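Local coordinates for protein arginyl-tRNA synthetase (Campylobacter jejuni, PDB 3FNR) that catalyses the ATP-dependent attachment of L-arginine to tRNA(Arg), giving L-arginyl-tRNA(Arg), AMP and diphosphate, as a monomeric class I aminoacyl-tRNA synthetase, at residues 28-34 / 67-73; 219-224 / 249-253; 237-243 / 266-272. The protein carries 1 engineered substitution. All coordinates share one frame; numbering follows the deposited sequence.

Contact 1: 28-34 / 67-73; sequences KQESFLL and GYKFNTE. With SO4 (sulfate ion), chain B.
Over one face of the Tyr-68 ring lies the aliphatic chain of Lys-28, a CH-pi contact with CG 3.6 Å from the ring centroid, while Glu-30 O sits at the ring's edge. Tyr-68 CD2 in turn meets the edge of Phe-32, and Leu-34 CD1 lies at the edge of Phe-70. These rings line one side of two parallel strands, 31-34 and 69-73, in the beta-alpha-beta unit whose helix 50-65 packs on Phe-70 and Leu-34; the sheet belongs to the class I catalytic domain. Phe-32 CB presses on Phe-70 CD1 at 3.4 Å, the two side chains set obliquely. With its CG opposite the backbone N (chi1 -159°), Phe-70 leans back toward its neighbour strand and also receives Leu-34 CB. Ser-31, Leu-33, Lys-69 and Asn-71 face the other way. Backbone bonds alternate from Phe-32 N to Lys-69 O through to Glu-73 N to Leu-34 O. Before Ser-31 and Lys-69, a water lies between the chains and accepts a bond from Lys-69 N. Beyond the ring, Lys-28 bends at chi4 (-72°); its NZ bonds to Leu-66 O and Glu-26 O, and to sulfate O3 at 3.2 Å.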
loop_
_atom_site.group_PDB
_atom_site.type_symbol
_atom_site.label_atom_id
_atom_site.label_comp_id
_atom_site.label_asym_id
_atom_site.label_seq_id
_atom_site.Cartn_x
_atom_site.Cartn_y
_atom_site.Cartn_z
ATOM N N LYS A 28 -5.457 -16.100 14.165
ATOM C CA LYS A 28 -5.603 -17.027 13.051
ATOM C C LYS A 28 -4.369 -17.912 12.941
ATOM O O LYS A 28 -3.330 -17.636 13.557
ATOM C CB LYS A 28 -5.793 -16.262 11.740
ATOM C CG LYS A 28 -7.000 -15.343 11.691
ATOM C CD LYS A 28 -8.242 -16.076 11.194
ATOM C CE LYS A 28 -9.430 -15.136 11.119
ATOM N NZ LYS A 28 -9.939 -14.786 12.470
ATOM N N GLN A 29 -4.480 -18.960 12.133
ATOM C CA GLN A 29 -3.402 -19.922 11.987
ATOM C C GLN A 29 -2.482 -19.615 10.802
ATOM O O GLN A 29 -1.267 -19.823 10.883
ATOM C CB GLN A 29 -3.973 -21.337 11.882
ATOM C CG GLN A 29 -4.642 -21.874 13.161
ATOM C CD GLN A 29 -3.657 -22.169 14.293
ATOM O OE1 GLN A 29 -3.992 -22.022 15.471
ATOM N NE2 GLN A 29 -2.440 -22.588 13.942
ATOM N N GLU A 30 -3.067 -19.124 9.711
ATOM C CA GLU A 30 -2.326 -18.809 8.499
ATOM C C GLU A 30 -1.557 -17.497 8.646
ATOM O O GLU A 30 -2.120 -16.492 9.069
ATOM C CB GLU A 30 -3.277 -18.730 7.311
ATOM C CG GLU A 30 -2.575 -18.800 5.963
ATOM C CD GLU A 30 -3.541 -18.873 4.788
ATOM O OE1 GLU A 30 -3.058 -18.828 3.635
ATOM O OE2 GLU A 30 -4.773 -18.973 5.012
ATOM N N SER A 31 -0.268 -17.524 8.302
ATOM C CA SER A 31 0.611 -16.355 8.400
ATOM C C SER A 31 1.091 -15.935 7.027
ATOM O O SER A 31 1.169 -16.759 6.120
ATOM C CB SER A 31 1.821 -16.677 9.259
ATOM O OG SER A 31 2.550 -17.757 8.694
ATOM N N PHE A 32 1.431 -14.655 6.872
ATOM C CA PHE A 32 1.812 -14.133 5.562
ATOM C C PHE A 32 3.045 -13.248 5.611
ATOM O O PHE A 32 3.283 -12.537 6.592
ATOM C CB PHE A 32 0.673 -13.315 4.946
ATOM C CG PHE A 32 -0.626 -14.059 4.805
ATOM C CD1 PHE A 32 -0.954 -14.668 3.603
ATOM C CD2 PHE A 32 -1.522 -14.143 5.866
ATOM C CE1 PHE A 32 -2.154 -15.363 3.457
ATOM C CE2 PHE A 32 -2.716 -14.836 5.737
ATOM C CZ PHE A 32 -3.039 -15.439 4.522
ATOM N N LEU A 33 3.814 -13.278 4.528
ATOM C CA LEU A 33 4.858 -12.293 4.302
ATOM C C LEU A 33 4.584 -11.520 3.021
ATOM O O LEU A 33 4.673 -12.070 1.920
ATOM C CB LEU A 33 6.253 -12.944 4.232
ATOM C CG LEU A 33 7.441 -12.010 3.913
ATOM C CD1 LEU A 33 7.615 -10.936 4.985
ATOM C CD2 LEU A 33 8.737 -12.797 3.737
ATOM N N LEU A 34 4.284 -10.231 3.165
ATOM C CA LEU A 34 4.048 -9.364 2.012
ATOM C C LEU A 34 5.274 -8.525 1.684
ATOM O O LEU A 34 5.765 -7.763 2.520
ATOM C CB LEU A 34 2.868 -8.422 2.293
ATOM C CG LEU A 34 1.949 -7.764 1.251
ATOM C CD1 LEU A 34 1.528 -6.388 1.762
ATOM C CD2 LEU A 34 2.507 -7.654 -0.158
ATOM N N GLY A 67 -6.773 -10.758 12.732
ATOM C CA GLY A 67 -6.049 -11.690 13.587
ATOM C C GLY A 67 -5.001 -12.521 12.876
ATOM O O GLY A 67 -4.490 -13.492 13.441
ATOM N N TYR A 68 -4.688 -12.158 11.633
ATOM C CA TYR A 68 -3.644 -12.848 10.890
ATOM C C TYR A 68 -2.278 -12.283 11.275
ATOM O O TYR A 68 -2.143 -11.074 11.495
ATOM C CB TYR A 68 -3.871 -12.730 9.378
ATOM C CG TYR A 68 -5.126 -13.422 8.896
ATOM C CD1 TYR A 68 -6.332 -12.730 8.808
ATOM C CD2 TYR A 68 -5.108 -14.767 8.521
ATOM C CE1 TYR A 68 -7.495 -13.362 8.371
ATOM C CE2 TYR A 68 -6.271 -15.410 8.075
ATOM C CZ TYR A 68 -7.461 -14.695 8.009
ATOM O OH TYR A 68 -8.619 -15.301 7.583
ATOM N N LYS A 69 -1.283 -13.166 11.395
ATOM C CA LYS A 69 0.120 -12.754 11.502
ATOM C C LYS A 69 0.539 -12.332 10.111
ATOM O O LYS A 69 0.464 -13.118 9.174
ATOM C CB LYS A 69 0.998 -13.911 11.989
ATOM C CG LYS A 69 0.779 -14.305 13.454
ATOM C CD LYS A 69 1.753 -15.407 13.917
ATOM C CE LYS A 69 1.314 -16.819 13.481
ATOM N NZ LYS A 69 -0.020 -17.233 14.028
ATOM N N PHE A 70 0.961 -11.082 9.959
ATOM C CA PHE A 70 1.164 -10.531 8.629
ATOM C C PHE A 70 2.339 -9.565 8.666
ATOM O O PHE A 70 2.249 -8.478 9.249
ATOM C CB PHE A 70 -0.121 -9.823 8.171
ATOM C CG PHE A 70 -0.246 -9.638 6.667
ATOM C CD1 PHE A 70 -1.013 -10.514 5.907
ATOM C CD2 PHE A 70 0.348 -8.560 6.031
ATOM C CE1 PHE A 70 -1.164 -10.329 4.533
ATOM C CE2 PHE A 70 0.205 -8.366 4.664
ATOM C CZ PHE A 70 -0.544 -9.254 3.909
ATOM N N ASN A 71 3.438 -9.982 8.050
ATOM C CA ASN A 71 4.651 -9.183 7.968
ATOM C C ASN A 71 4.821 -8.476 6.644
ATOM O O ASN A 71 4.373 -8.961 5.602
ATOM C CB ASN A 71 5.874 -10.052 8.229
ATOM C CG ASN A 71 6.242 -10.099 9.685
ATOM O OD1 ASN A 71 5.661 -10.859 10.460
ATOM N ND2 ASN A 71 7.213 -9.273 10.074
ATOM N N THR A 72 5.475 -7.324 6.692
ATOM C CA THR A 72 5.758 -6.536 5.500
ATOM C C THR A 72 7.247 -6.274 5.335
ATOM O O THR A 72 7.975 -6.080 6.324
ATOM C CB THR A 72 5.010 -5.195 5.516
ATOM O OG1 THR A 72 5.223 -4.540 6.771
ATOM C CG2 THR A 72 3.528 -5.438 5.337
ATOM N N GLU A 73 7.681 -6.242 4.077
ATOM C CA GLU A 73 9.086 -6.124 3.734
ATOM C C GLU A 73 9.282 -5.354 2.426
ATOM O O GLU A 73 8.474 -5.451 1.496
ATOM C CB GLU A 73 9.740 -7.517 3.680
ATOM C CG GLU A 73 11.262 -7.536 3.577
ATOM C CD GLU A 73 11.873 -8.880 3.955
ATOM O OE1 GLU A 73 12.366 -9.574 3.041
ATOM O OE2 GLU A 73 11.873 -9.235 5.164
HETATM S S SO4 B . -13.378 -14.800 14.055
HETATM O O1 SO4 B . -13.853 -16.164 14.302
HETATM O O2 SO4 B . -12.123 -14.616 14.767
HETATM O O3 SO4 B . -13.170 -14.626 12.620
HETATM O O4 SO4 B . -14.343 -13.815 14.527
HETATM O O HOH W 1 -1.707 -15.965 11.395
#

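Contact 2: 219-224 / 249-253; sequences YLAADI and YIPRM. With SO4 (sulfate ion), chain C.
The backbones stay well apart, the nearest CA atoms, those of Ile-224 and Met-253, being 7.1 Å from each other, and side chains bridge the gap between the first turns of helices 219-231 and 250-258. This is a helix-helix contact within the class I catalytic domain: Met-253 touches Leu-267 of the central sheet, whereas Leu-220 and Ile-224 rest on Ile-210 of strand 208-211, in the small antiparallel sheet. Leu-220 is the central apolar piece. One methyl, CD1, does all its touching, 3.7 Å from Met-253 CE, 3.8 Å from Arg-252 CD and 3.4 Å from Tyr-249 OH. Met-253 curls back through bends at chi2 and chi3 (57° and 37°), which brings CE against both Leu-220 CD1 and Asp-223 OD2. Tyr-249 and Asp-223 reach for each other from opposite directions, their carboxylate and ring planes 31° apart. The guanidinium of Arg-252 lies with one face against Tyr-249 CD2. At the N-terminal end of helix 219-231, a sulfate takes a bond from Tyr-219 N and sets O1 over that tyrosine's ring. Asp-223 OD2, weakly bonded to a glycerol as well, lies at the edge of the Tyr-249 ring, near its plane, 3.1 Å from Tyr-249 OH.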
loop_
_atom_site.group_PDB
_atom_site.type_symbol
_atom_site.label_atom_id
_atom_site.label_comp_id
_atom_site.label_asym_id
_atom_site.label_seq_id
_atom_site.Cartn_x
_atom_site.Cartn_y
_atom_site.Cartn_z
ATOM N N TYR A 219 19.760 -10.331 -12.915
ATOM C CA TYR A 219 18.669 -9.816 -12.078
ATOM C C TYR A 219 17.761 -10.955 -11.631
ATOM O O TYR A 219 17.290 -10.964 -10.497
ATOM C CB TYR A 219 17.836 -8.752 -12.814
ATOM C CG TYR A 219 18.599 -7.500 -13.189
ATOM C CD1 TYR A 219 18.742 -7.127 -14.529
ATOM C CD2 TYR A 219 19.178 -6.684 -12.210
ATOM C CE1 TYR A 219 19.449 -5.974 -14.890
ATOM C CE2 TYR A 219 19.886 -5.528 -12.557
ATOM C CZ TYR A 219 20.018 -5.180 -13.900
ATOM O OH TYR A 219 20.711 -4.040 -14.252
ATOM N N LEU A 220 17.528 -11.920 -12.524
ATOM C CA LEU A 220 16.715 -13.088 -12.184
ATOM C C LEU A 220 17.349 -13.880 -11.047
ATOM O O LEU A 220 16.664 -14.254 -10.090
ATOM C CB LEU A 220 16.507 -13.987 -13.403
ATOM C CG LEU A 220 15.599 -15.198 -13.181
ATOM C CD1 LEU A 220 14.186 -14.758 -12.910
ATOM C CD2 LEU A 220 15.631 -16.097 -14.379
ATOM N N ALA A 221 18.660 -14.102 -11.143
ATOM C CA ALA A 221 19.426 -14.805 -10.105
ATOM C C ALA A 221 19.237 -14.144 -8.743
ATOM O O ALA A 221 18.890 -14.813 -7.775
ATOM C CB ALA A 221 20.911 -14.862 -10.467
ATOM N N ALA A 222 19.441 -12.829 -8.700
ATOM C CA ALA A 222 19.251 -12.013 -7.500
ATOM C C ALA A 222 17.837 -12.163 -6.941
ATOM O O ALA A 222 17.649 -12.272 -5.730
ATOM C CB ALA A 222 19.535 -10.545 -7.825
ATOM N N ASP A 223 16.857 -12.188 -7.843
ATOM C CA ASP A 223 15.446 -12.312 -7.472
ATOM C C ASP A 223 15.135 -13.685 -6.878
ATOM O O ASP A 223 14.430 -13.781 -5.866
ATOM C CB ASP A 223 14.556 -12.018 -8.683
ATOM C CG ASP A 223 13.204 -11.419 -8.296
ATOM O OD1 ASP A 223 12.989 -11.091 -7.103
ATOM O OD2 ASP A 223 12.348 -11.275 -9.197
ATOM N N ILE A 224 15.676 -14.733 -7.498
ATOM C CA ILE A 224 15.551 -16.109 -6.999
ATOM C C ILE A 224 16.151 -16.297 -5.591
ATOM O O ILE A 224 15.484 -16.851 -4.691
ATOM C CB ILE A 224 16.177 -17.123 -7.973
ATOM C CG1 ILE A 224 15.413 -17.102 -9.305
ATOM C CG2 ILE A 224 16.125 -18.526 -7.386
ATOM C CD1 ILE A 224 15.990 -18.005 -10.334
ATOM N N TYR A 249 6.500 -12.407 -16.214
ATOM C CA TYR A 249 7.595 -12.764 -15.327
ATOM C C TYR A 249 7.158 -13.791 -14.279
ATOM O O TYR A 249 7.997 -14.407 -13.628
ATOM C CB TYR A 249 8.081 -11.491 -14.647
ATOM C CG TYR A 249 9.444 -11.546 -14.005
ATOM C CD1 TYR A 249 9.576 -11.727 -12.627
ATOM C CD2 TYR A 249 10.605 -11.365 -14.761
ATOM C CE1 TYR A 249 10.828 -11.752 -12.018
ATOM C CE2 TYR A 249 11.870 -11.384 -14.158
ATOM C CZ TYR A 249 11.966 -11.577 -12.785
ATOM O OH TYR A 249 13.195 -11.603 -12.174
ATOM N N ILE A 250 5.848 -13.973 -14.115
ATOM C CA ILE A 250 5.312 -14.929 -13.134
ATOM C C ILE A 250 5.787 -16.385 -13.336
ATOM O O ILE A 250 6.326 -16.963 -12.392
ATOM C CB ILE A 250 3.753 -14.830 -12.954
ATOM C CG1 ILE A 250 3.345 -13.415 -12.531
ATOM C CG2 ILE A 250 3.256 -15.831 -11.907
ATOM C CD1 ILE A 250 1.832 -13.199 -12.412
ATOM N N PRO A 251 5.638 -16.964 -14.556
ATOM C CA PRO A 251 5.995 -18.380 -14.706
ATOM C C PRO A 251 7.447 -18.740 -14.371
ATOM O O PRO A 251 7.675 -19.807 -13.811
ATOM C CB PRO A 251 5.724 -18.656 -16.190
ATOM C CG PRO A 251 4.709 -17.657 -16.566
ATOM C CD PRO A 251 5.149 -16.425 -15.841
ATOM N N ARG A 252 8.404 -17.868 -14.688
ATOM C CA ARG A 252 9.820 -18.141 -14.392
ATOM C C ARG A 252 10.139 -18.087 -12.898
ATOM O O ARG A 252 11.067 -18.749 -12.438
ATOM C CB ARG A 252 10.766 -17.216 -15.177
ATOM C CG ARG A 252 10.872 -15.791 -14.658
ATOM C CD ARG A 252 11.546 -14.868 -15.661
ATOM N NE ARG A 252 10.647 -14.568 -16.765
ATOM C CZ ARG A 252 10.873 -13.653 -17.694
ATOM N NH1 ARG A 252 9.978 -13.463 -18.650
ATOM N NH2 ARG A 252 11.977 -12.923 -17.666
ATOM N N MET A 253 9.355 -17.325 -12.140
ATOM C CA MET A 253 9.564 -17.252 -10.709
ATOM C C MET A 253 8.944 -18.456 -10.013
ATOM O O MET A 253 9.547 -19.022 -9.104
ATOM C CB MET A 253 9.068 -15.913 -10.150
ATOM C CG MET A 253 9.607 -15.532 -8.745
ATOM S SD MET A 253 11.414 -15.433 -8.500
ATOM C CE MET A 253 11.907 -14.756 -10.045
HETATM S S SO4 C . 21.006 -9.114 -16.463
HETATM O O1 SO4 C . 21.502 -8.855 -15.115
HETATM O O2 SO4 C . 20.956 -7.845 -17.181
HETATM O O3 SO4 C . 21.909 -10.031 -17.157
HETATM O O4 SO4 C . 19.666 -9.693 -16.411
#

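Contact 3: 237-243 / 266-272; sequences KCINIWG and NLEIILA
Two neighbouring parallel strands, 237-243 and 267-272, pair here in the sheet of the class I catalytic domain, the two ends of a beta-alpha-beta unit whose helix is 250-258. Six backbone bonds alternate between them, from Cys-238 N to Asn-266 O through to Ala-272 N to Trp-242 O. The strand axes come within 4.5 Å and diverge by 33°, a marked twist. Cys-238, Asn-240, Trp-242, Leu-267, Ile-269 and Leu-271 point to the face covered by helices 219-231 and 250-258. Ile-269 packs on one face of the Trp-242 indole: CG2 lies 3.7 Å from CE3, and CD1 makes a CH-pi contact over the six-membered ring, 4.2 Å from its centroid. The bend at chi2 of Ile-269 (-60°) carries the same CD1 alongside Asn-240, 3.5 Å from ND2. That amide is pinned from helix 219-231, with ND2 bonded to His-227 and OD1 weakly to Lys-230. On the other face, Ile-239 CG2 meets Ile-270 CD1, and Ile-241 packs alongside Ile-270, with its CG2 near Ala-272 CB. At the strand's beginning Glu-268 runs out extended, and its OE2 pairs with Arg-394. The Lys-237 side chain crosses that of Glu-268 at about a right angle, and its NZ forms a salt bridge of 3.3 Å, weak as a hydrogen bond, with Glu-268 OE1.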
loop_
_atom_site.group_PDB
_atom_site.type_symbol
_atom_site.label_atom_id
_atom_site.label_comp_id
_atom_site.label_asym_id
_atom_site.label_seq_id
_atom_site.Cartn_x
_atom_site.Cartn_y
_atom_site.Cartn_z
ATOM N N LYS A 237 2.242 -18.185 3.614
ATOM C CA LYS A 237 2.213 -17.697 2.232
ATOM C C LYS A 237 3.114 -16.470 2.066
ATOM O O LYS A 237 3.213 -15.650 2.975
ATOM C CB LYS A 237 0.775 -17.308 1.857
ATOM C CG LYS A 237 -0.124 -18.435 1.369
ATOM C CD LYS A 237 -0.449 -18.248 -0.102
ATOM C CE LYS A 237 -1.804 -18.842 -0.459
ATOM N NZ LYS A 237 -2.355 -18.230 -1.710
ATOM N N CYS A 238 3.770 -16.351 0.912
ATOM C CA CYS A 238 4.412 -15.097 0.510
ATOM C C CYS A 238 3.581 -14.402 -0.558
ATOM O O CYS A 238 3.240 -14.998 -1.585
ATOM C CB CYS A 238 5.842 -15.310 -0.018
ATOM S SG CYS A 238 7.048 -15.888 1.203
ATOM N N ILE A 239 3.269 -13.137 -0.316
ATOM C CA ILE A 239 2.520 -12.318 -1.269
ATOM C C ILE A 239 3.425 -11.248 -1.881
ATOM O O ILE A 239 4.143 -10.554 -1.158
ATOM C CB ILE A 239 1.319 -11.623 -0.582
ATOM C CG1 ILE A 239 0.515 -12.634 0.253
ATOM C CG2 ILE A 239 0.459 -10.892 -1.612
ATOM C CD1 ILE A 239 -0.612 -11.997 1.079
ATOM N N ASN A 240 3.404 -11.143 -3.210
ATOM C CA ASN A 240 4.015 -10.027 -3.915
ATOM C C ASN A 240 2.944 -9.149 -4.543
ATOM O O ASN A 240 1.910 -9.642 -4.983
ATOM C CB ASN A 240 4.914 -10.524 -5.044
ATOM C CG ASN A 240 6.122 -11.294 -4.555
ATOM O OD1 ASN A 240 6.449 -11.309 -3.358
ATOM N ND2 ASN A 240 6.795 -11.955 -5.495
ATOM N N ILE A 241 3.202 -7.849 -4.594
ATOM C CA ILE A 241 2.397 -6.956 -5.413
ATOM C C ILE A 241 3.279 -6.405 -6.529
ATOM O O ILE A 241 4.229 -5.657 -6.276
ATOM C CB ILE A 241 1.751 -5.820 -4.589
ATOM C CG1 ILE A 241 0.841 -6.399 -3.497
ATOM C CG2 ILE A 241 0.955 -4.892 -5.497
ATOM C CD1 ILE A 241 0.422 -5.393 -2.472
ATOM N N TRP A 242 2.975 -6.799 -7.759
ATOM C CA TRP A 242 3.753 -6.365 -8.916
ATOM C C TRP A 242 2.894 -5.499 -9.829
ATOM O O TRP A 242 1.664 -5.579 -9.790
ATOM C CB TRP A 242 4.265 -7.572 -9.716
ATOM C CG TRP A 242 5.315 -8.429 -9.035
ATOM C CD1 TRP A 242 5.977 -8.162 -7.863
ATOM C CD2 TRP A 242 5.850 -9.672 -9.522
ATOM N NE1 TRP A 242 6.859 -9.175 -7.578
ATOM C CE2 TRP A 242 6.811 -10.110 -8.581
ATOM C CE3 TRP A 242 5.604 -10.463 -10.659
ATOM C CZ2 TRP A 242 7.529 -11.307 -8.739
ATOM C CZ3 TRP A 242 6.315 -11.660 -10.815
ATOM C CH2 TRP A 242 7.269 -12.066 -9.855
ATOM N N GLY A 243 3.546 -4.690 -10.660
ATOM C CA GLY A 243 2.851 -3.939 -11.700
ATOM C C GLY A 243 2.340 -4.916 -12.733
ATOM O O GLY A 243 3.008 -5.916 -13.018
ATOM N N ASN A 266 2.261 -21.376 -2.820
ATOM C CA ASN A 266 2.488 -20.570 -1.620
ATOM C C ASN A 266 3.140 -19.216 -1.916
ATOM O O ASN A 266 3.416 -18.440 -1.001
ATOM C CB ASN A 266 3.278 -21.362 -0.581
ATOM C CG ASN A 266 2.467 -22.512 0.010
ATOM O OD1 ASN A 266 1.237 -22.510 -0.049
ATOM N ND2 ASN A 266 3.151 -23.496 0.579
ATOM N N LEU A 267 3.377 -18.947 -3.202
ATOM C CA LEU A 267 3.721 -17.613 -3.675
ATOM C C LEU A 267 2.542 -17.036 -4.456
ATOM O O LEU A 267 2.199 -17.502 -5.548
ATOM C CB LEU A 267 5.001 -17.630 -4.518
ATOM C CG LEU A 267 5.555 -16.274 -4.990
ATOM C CD1 LEU A 267 5.949 -15.357 -3.833
ATOM C CD2 LEU A 267 6.739 -16.482 -5.903
ATOM N N GLU A 268 1.913 -16.029 -3.869
ATOM C CA GLU A 268 0.729 -15.399 -4.429
ATOM C C GLU A 268 1.142 -14.077 -5.049
ATOM O O GLU A 268 1.652 -13.204 -4.351
ATOM C CB GLU A 268 -0.297 -15.195 -3.304
ATOM C CG GLU A 268 -1.544 -14.411 -3.689
ATOM C CD GLU A 268 -2.470 -14.134 -2.504
ATOM O OE1 GLU A 268 -2.464 -14.907 -1.513
ATOM O OE2 GLU A 268 -3.206 -13.125 -2.570
ATOM N N ILE A 269 0.962 -13.934 -6.362
ATOM C CA ILE A 269 1.284 -12.676 -7.044
ATOM C C ILE A 269 0.009 -11.860 -7.260
ATOM O O ILE A 269 -0.920 -12.313 -7.937
ATOM C CB ILE A 269 1.982 -12.886 -8.433
ATOM C CG1 ILE A 269 3.152 -13.881 -8.360
ATOM C CG2 ILE A 269 2.413 -11.546 -9.025
ATOM C CD1 ILE A 269 4.280 -13.496 -7.423
ATOM N N ILE A 270 -0.031 -10.661 -6.684
ATOM C CA ILE A 270 -1.123 -9.710 -6.924
ATOM C C ILE A 270 -0.666 -8.650 -7.920
ATOM O O ILE A 270 0.375 -8.034 -7.735
ATOM C CB ILE A 270 -1.579 -9.046 -5.618
ATOM C CG1 ILE A 270 -2.249 -10.078 -4.708
ATOM C CG2 ILE A 270 -2.511 -7.850 -5.890
ATOM C CD1 ILE A 270 -2.515 -9.573 -3.322
ATOM N N LEU A 271 -1.439 -8.439 -8.979
ATOM C CA LEU A 271 -1.067 -7.458 -10.001
ATOM C C LEU A 271 -1.808 -6.131 -9.867
ATOM O O LEU A 271 -3.041 -6.086 -9.863
ATOM C CB LEU A 271 -1.251 -8.034 -11.405
ATOM C CG LEU A 271 -0.374 -9.205 -11.860
ATOM C CD1 LEU A 271 -0.803 -9.637 -13.249
ATOM C CD2 LEU A 271 1.121 -8.864 -11.862
ATOM N N ALA A 272 -1.041 -5.054 -9.740
ATOM C CA ALA A 272 -1.591 -3.713 -9.615
ATOM C C ALA A 272 -1.658 -3.050 -10.986
ATOM O O ALA A 272 -0.630 -2.828 -11.634
ATOM C CB ALA A 272 -0.747 -2.878 -8.655
#

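In the fold
Contacts 1 and 3 share one sheet, their centres about 13 Å apart: strands 31-35 and 237-243 are direct neighbours, with Leu-33 bonding to Lys-237 and Ile-239, so strands 69-76, 31-35, 237-243 and 267-279 run side by side, all parallel. The centre of contact 2 is about 13 Å from that of contact 3 and about 23 Å from that of contact 1, on helices packed against the sheet; Ile-250 and Tyr-249 reach Trp-242. Along the chain, contact 1 closes first, then contacts 2 and 3 interleave: helix 219-231, strand 237-243, helix 250-258, strand 267-279. This arrangement is the Rossmann-like nucleotide-binding core of class I synthetases, whose 'HIGH' motif, residues 39-49, follows strand 31-35.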